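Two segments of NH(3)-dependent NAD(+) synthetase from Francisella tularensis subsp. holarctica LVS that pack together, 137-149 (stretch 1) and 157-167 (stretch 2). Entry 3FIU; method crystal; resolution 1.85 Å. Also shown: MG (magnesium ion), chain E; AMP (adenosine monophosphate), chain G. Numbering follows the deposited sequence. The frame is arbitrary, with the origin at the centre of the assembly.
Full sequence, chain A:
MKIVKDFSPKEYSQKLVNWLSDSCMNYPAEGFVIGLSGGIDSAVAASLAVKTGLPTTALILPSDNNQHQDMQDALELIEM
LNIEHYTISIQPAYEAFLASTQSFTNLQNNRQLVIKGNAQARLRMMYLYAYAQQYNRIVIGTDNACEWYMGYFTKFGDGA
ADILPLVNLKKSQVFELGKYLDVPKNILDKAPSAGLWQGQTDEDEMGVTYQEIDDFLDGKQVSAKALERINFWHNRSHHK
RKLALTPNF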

# COMPACT_ATOMS: atom_id res chain seq x y z
N ARG A 137 15.33 1.06 7.83
CA ARG A 137 14.73 2.37 8.09
C ARG A 137 13.23 2.26 8.16
O ARG A 137 12.67 1.28 7.69
CB ARG A 137 15.07 3.37 6.96
CG ARG A 137 16.58 3.54 6.69
CD ARG A 137 17.35 4.14 7.88
NE ARG A 137 18.78 4.24 7.56
CZ ARG A 137 19.33 5.23 6.86
NH1 ARG A 137 18.59 6.27 6.45
NH2 ARG A 137 20.64 5.21 6.60
N ILE A 138 12.58 3.28 8.71
CA ILE A 138 11.13 3.39 8.50
C ILE A 138 10.79 4.51 7.52
O ILE A 138 11.53 5.48 7.41
CB ILE A 138 10.33 3.51 9.80
CG1 ILE A 138 10.80 4.70 10.67
CG2 ILE A 138 10.42 2.21 10.55
CD1 ILE A 138 9.84 4.96 11.89
N VAL A 139 9.67 4.36 6.80
CA VAL A 139 9.29 5.28 5.74
C VAL A 139 8.40 6.36 6.33
O VAL A 139 7.30 6.08 6.85
CB VAL A 139 8.52 4.55 4.58
CG1 VAL A 139 8.04 5.57 3.54
CG2 VAL A 139 9.38 3.50 3.96
N ILE A 140 8.85 7.60 6.24
CA ILE A 140 8.06 8.73 6.69
C ILE A 140 7.08 9.17 5.61
O ILE A 140 7.50 9.56 4.50
CB ILE A 140 8.94 9.93 7.01
CG1 ILE A 140 9.88 9.60 8.17
CG2 ILE A 140 8.01 11.16 7.32
CD1 ILE A 140 10.86 10.70 8.54
N GLY A 141 5.78 9.11 5.92
CA GLY A 141 4.75 9.64 5.03
C GLY A 141 4.51 11.11 5.34
O GLY A 141 4.62 11.53 6.49
N THR A 142 4.19 11.90 4.32
CA THR A 142 4.19 13.36 4.47
C THR A 142 2.79 13.99 4.51
O THR A 142 2.67 15.21 4.55
CB THR A 142 4.96 14.03 3.32
OG1 THR A 142 4.27 13.79 2.11
CG2 THR A 142 6.42 13.50 3.23
N ASP A 143 1.75 13.15 4.47
CA ASP A 143 0.33 13.61 4.51
C ASP A 143 0.10 14.59 5.67
O ASP A 143 0.46 14.29 6.82
CB ASP A 143 -0.63 12.43 4.63
CG ASP A 143 -0.35 11.34 3.59
OD1 ASP A 143 -1.11 11.25 2.60
OD2 ASP A 143 0.65 10.59 3.74
N ASN A 144 -0.48 15.75 5.36
CA ASN A 144 -0.87 16.71 6.39
C ASN A 144 -2.40 16.55 6.60
O ASN A 144 -3.04 15.75 5.89
CB ASN A 144 -0.50 18.15 5.99
CG ASN A 144 -1.13 18.59 4.68
OD1 ASN A 144 -2.33 18.45 4.49
ND2 ASN A 144 -0.31 19.10 3.75
N ALA A 145 -2.97 17.27 7.58
CA ALA A 145 -4.41 17.09 7.89
C ALA A 145 -5.33 17.40 6.71
O ALA A 145 -6.39 16.76 6.57
CB ALA A 145 -4.83 17.87 9.13
N CYS A 146 -4.93 18.36 5.87
CA CYS A 146 -5.72 18.72 4.67
C CYS A 146 -5.78 17.60 3.63
O CYS A 146 -6.87 17.18 3.20
CB CYS A 146 -5.21 19.99 4.00
SG CYS A 146 -5.13 21.44 5.10
N GLU A 147 -4.60 17.13 3.21
CA GLU A 147 -4.52 15.99 2.29
C GLU A 147 -5.26 14.78 2.83
O GLU A 147 -6.04 14.14 2.10
CB GLU A 147 -3.07 15.65 1.98
CG GLU A 147 -2.31 16.84 1.50
CD GLU A 147 -0.79 16.60 1.44
OE1 GLU A 147 -0.22 16.96 0.41
OE2 GLU A 147 -0.20 16.02 2.38
N TRP A 148 -5.04 14.48 4.10
CA TRP A 148 -5.73 13.37 4.74
C TRP A 148 -7.28 13.50 4.63
O TRP A 148 -7.98 12.63 4.06
CB TRP A 148 -5.26 13.18 6.19
CG TRP A 148 -5.51 11.76 6.66
CD1 TRP A 148 -6.42 11.34 7.59
CD2 TRP A 148 -4.87 10.57 6.15
NE1 TRP A 148 -6.36 9.96 7.71
CE2 TRP A 148 -5.42 9.47 6.84
CE3 TRP A 148 -3.87 10.33 5.18
CZ2 TRP A 148 -5.01 8.15 6.61
CZ3 TRP A 148 -3.46 9.00 4.94
CH2 TRP A 148 -4.04 7.94 5.65
N TYR A 149 -7.80 14.62 5.12
CA TYR A 149 -9.25 14.86 5.05
C TYR A 149 -9.83 14.85 3.64
O TYR A 149 -10.94 14.34 3.41
CB TYR A 149 -9.63 16.17 5.77
CG TYR A 149 -11.13 16.25 6.02
CD1 TYR A 149 -11.70 15.71 7.17
CD2 TYR A 149 -11.97 16.83 5.07
CE1 TYR A 149 -13.10 15.77 7.39
CE2 TYR A 149 -13.37 16.90 5.28
CZ TYR A 149 -13.91 16.35 6.43
OH TYR A 149 -15.28 16.42 6.62
MG MG E . 1.93 17.04 -0.02
P AMP G . 2.06 15.60 -3.13
O1P AMP G . 1.37 15.87 -1.81
O2P AMP G . 1.23 14.69 -4.04
O3P AMP G . 2.68 16.75 -3.86
O5' AMP G . 3.30 14.60 -2.78
C5' AMP G . 3.09 13.53 -1.83
C4' AMP G . 4.44 12.96 -1.46
O4' AMP G . 4.95 12.11 -2.50
C3' AMP G . 5.53 14.02 -1.30
O3' AMP G . 5.40 14.60 -0.01
C2' AMP G . 6.79 13.18 -1.45
O2' AMP G . 7.15 12.54 -0.20
C1' AMP G . 6.38 12.13 -2.48
N9 AMP G . 6.82 12.59 -3.82
C8 AMP G . 6.07 13.21 -4.77
N7 AMP G . 6.81 13.50 -5.87
C5 AMP G . 8.07 13.09 -5.61
C6 AMP G . 9.34 13.08 -6.35
N6 AMP G . 9.42 13.63 -7.59
N1 AMP G . 10.39 12.52 -5.72
C2 AMP G . 10.34 11.99 -4.48
N3 AMP G . 9.20 11.95 -3.73
C4 AMP G . 8.07 12.48 -4.27
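Stretch 2, residues 157-167: GDGAADILPLV

Stretch 2 carries no regular helix or strand. From Asp162 on, it runs parallel to stretch 1, register climbing from Val139 beside Asp162, through Ile140 beside Ile163 (CA to CA 5.2 Å), to Asn144 beside Val167 (CA to CA 4.1 Å).

It opens with a type I turn from Gly157 to Ala160, closed by Ala160 N to Gly157 O at 3.0 Å. Here the polar link is through water: water 2 donates to Asp158 O and accepts from Thr142 N, while Gly159 O lies at the edge of the Trp148 ring. The chain then extends, and Ala161 points its CB toward Gly141, Ala161 CB reaching Gly141 N at 3.2 Å. This closeness requires a glycine-sized neighbour, because a CB on Gly141 would clash with both Ala161 CB and Leu164 CD2.

Asp162 OD2 accepts from Val139 N at 2.9 Å, and Asp162 N donates to Val139 O at 2.9 Å, so side chain and backbone together satisfy both the N-H and the C=O of Val139. Ile163 N adds a weak bond to Val139 O at 3.4 Å; Ile163 O accepts from Gly141 N at 2.8 Å, completing a single bridge around Ile140. Ile163 CG2 meets Ile138 CD1 and Ile140 CG1, each at 3.9 Å.

The CA-to-CB bond of Leu164 points sideways to stretch 1, but the end of the side chain comes nearer: Leu164 CD2 reaches Gly141 CA at 3.5 Å and Leu164 CD1 approaches Trp148 CZ3 at 4.2 Å. Leu164 also begins a second type I turn, ending at Val167. Within it, Pro165 CD packs on Ile140 CG2 at 3.7 Å, and Leu166 N donates to water 1, which donates in turn to Gly141 O and Asp143 O. No direct N-H...O hydrogen bond joins the backbones here; a water link and CA-H...O contacts, such as Asn144 CA to Leu166 O at 3.3 Å, take over. Finally, Val167 CG2 sits over the Trp148 face, 4.0 Å from the centroid of its five-membered ring, so the segment ends against the first turn of the helix.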

# COMPACT_ATOMS: atom_id res chain seq x y z
N GLY A 157 0.18 4.53 -2.33
CA GLY A 157 1.26 5.30 -2.95
C GLY A 157 1.82 6.20 -1.86
O GLY A 157 2.37 5.72 -0.89
N ASP A 158 1.63 7.51 -1.98
CA ASP A 158 2.11 8.44 -0.94
C ASP A 158 1.28 8.31 0.34
O ASP A 158 1.74 8.69 1.40
CB ASP A 158 2.17 9.89 -1.45
CG ASP A 158 0.84 10.40 -1.93
OD1 ASP A 158 0.44 11.46 -1.44
OD2 ASP A 158 0.19 9.74 -2.77
N GLY A 159 0.08 7.73 0.23
CA GLY A 159 -0.72 7.45 1.43
C GLY A 159 -0.20 6.26 2.24
O GLY A 159 -0.69 5.97 3.33
N ALA A 160 0.82 5.57 1.71
CA ALA A 160 1.36 4.36 2.34
C ALA A 160 2.70 4.64 2.98
O ALA A 160 3.69 4.88 2.29
CB ALA A 160 1.52 3.26 1.31
N ALA A 161 2.74 4.63 4.31
CA ALA A 161 4.01 4.88 5.01
C ALA A 161 3.98 4.17 6.36
O ALA A 161 2.99 3.54 6.70
CB ALA A 161 4.24 6.39 5.17
N ASP A 162 5.07 4.26 7.11
CA ASP A 162 5.15 3.63 8.43
C ASP A 162 4.75 4.62 9.51
O ASP A 162 4.27 4.21 10.58
CB ASP A 162 6.56 3.12 8.70
CG ASP A 162 6.98 2.04 7.72
OD1 ASP A 162 6.11 1.27 7.25
OD2 ASP A 162 8.20 1.94 7.44
N ILE A 163 4.95 5.91 9.24
CA ILE A 163 4.80 6.93 10.27
C ILE A 163 4.43 8.25 9.59
O ILE A 163 5.00 8.59 8.54
CB ILE A 163 6.09 7.05 11.14
CG1 ILE A 163 5.85 7.97 12.34
CG2 ILE A 163 7.31 7.51 10.31
CD1 ILE A 163 6.88 7.74 13.49
N LEU A 164 3.47 8.95 10.19
CA LEU A 164 2.89 10.17 9.63
C LEU A 164 2.99 11.34 10.62
O LEU A 164 2.04 11.64 11.35
CB LEU A 164 1.42 9.93 9.19
CG LEU A 164 1.07 8.84 8.14
CD1 LEU A 164 -0.44 8.80 7.84
CD2 LEU A 164 1.84 9.04 6.84
N PRO A 165 4.15 12.01 10.66
CA PRO A 165 4.33 13.11 11.62
C PRO A 165 3.47 14.36 11.37
O PRO A 165 3.26 15.14 12.30
CB PRO A 165 5.82 13.46 11.52
CG PRO A 165 6.20 13.07 10.10
CD PRO A 165 5.35 11.81 9.80
N LEU A 166 3.01 14.59 10.13
CA LEU A 166 2.35 15.85 9.80
C LEU A 166 0.83 15.75 9.77
O LEU A 166 0.14 16.74 9.51
CB LEU A 166 2.85 16.42 8.45
CG LEU A 166 4.38 16.53 8.28
CD1 LEU A 166 4.68 17.15 6.93
CD2 LEU A 166 5.02 17.35 9.38
N VAL A 167 0.30 14.56 10.04
CA VAL A 167 -1.09 14.28 9.66
C VAL A 167 -2.13 15.04 10.53
O VAL A 167 -3.27 15.19 10.12
CB VAL A 167 -1.34 12.73 9.63
CG1 VAL A 167 -1.46 12.17 11.06
CG2 VAL A 167 -2.53 12.35 8.71
O HOH W 1 2.67 12.89 7.80
O HOH W 2 3.50 10.69 1.81
O HOH W 3 2.04 15.21 1.27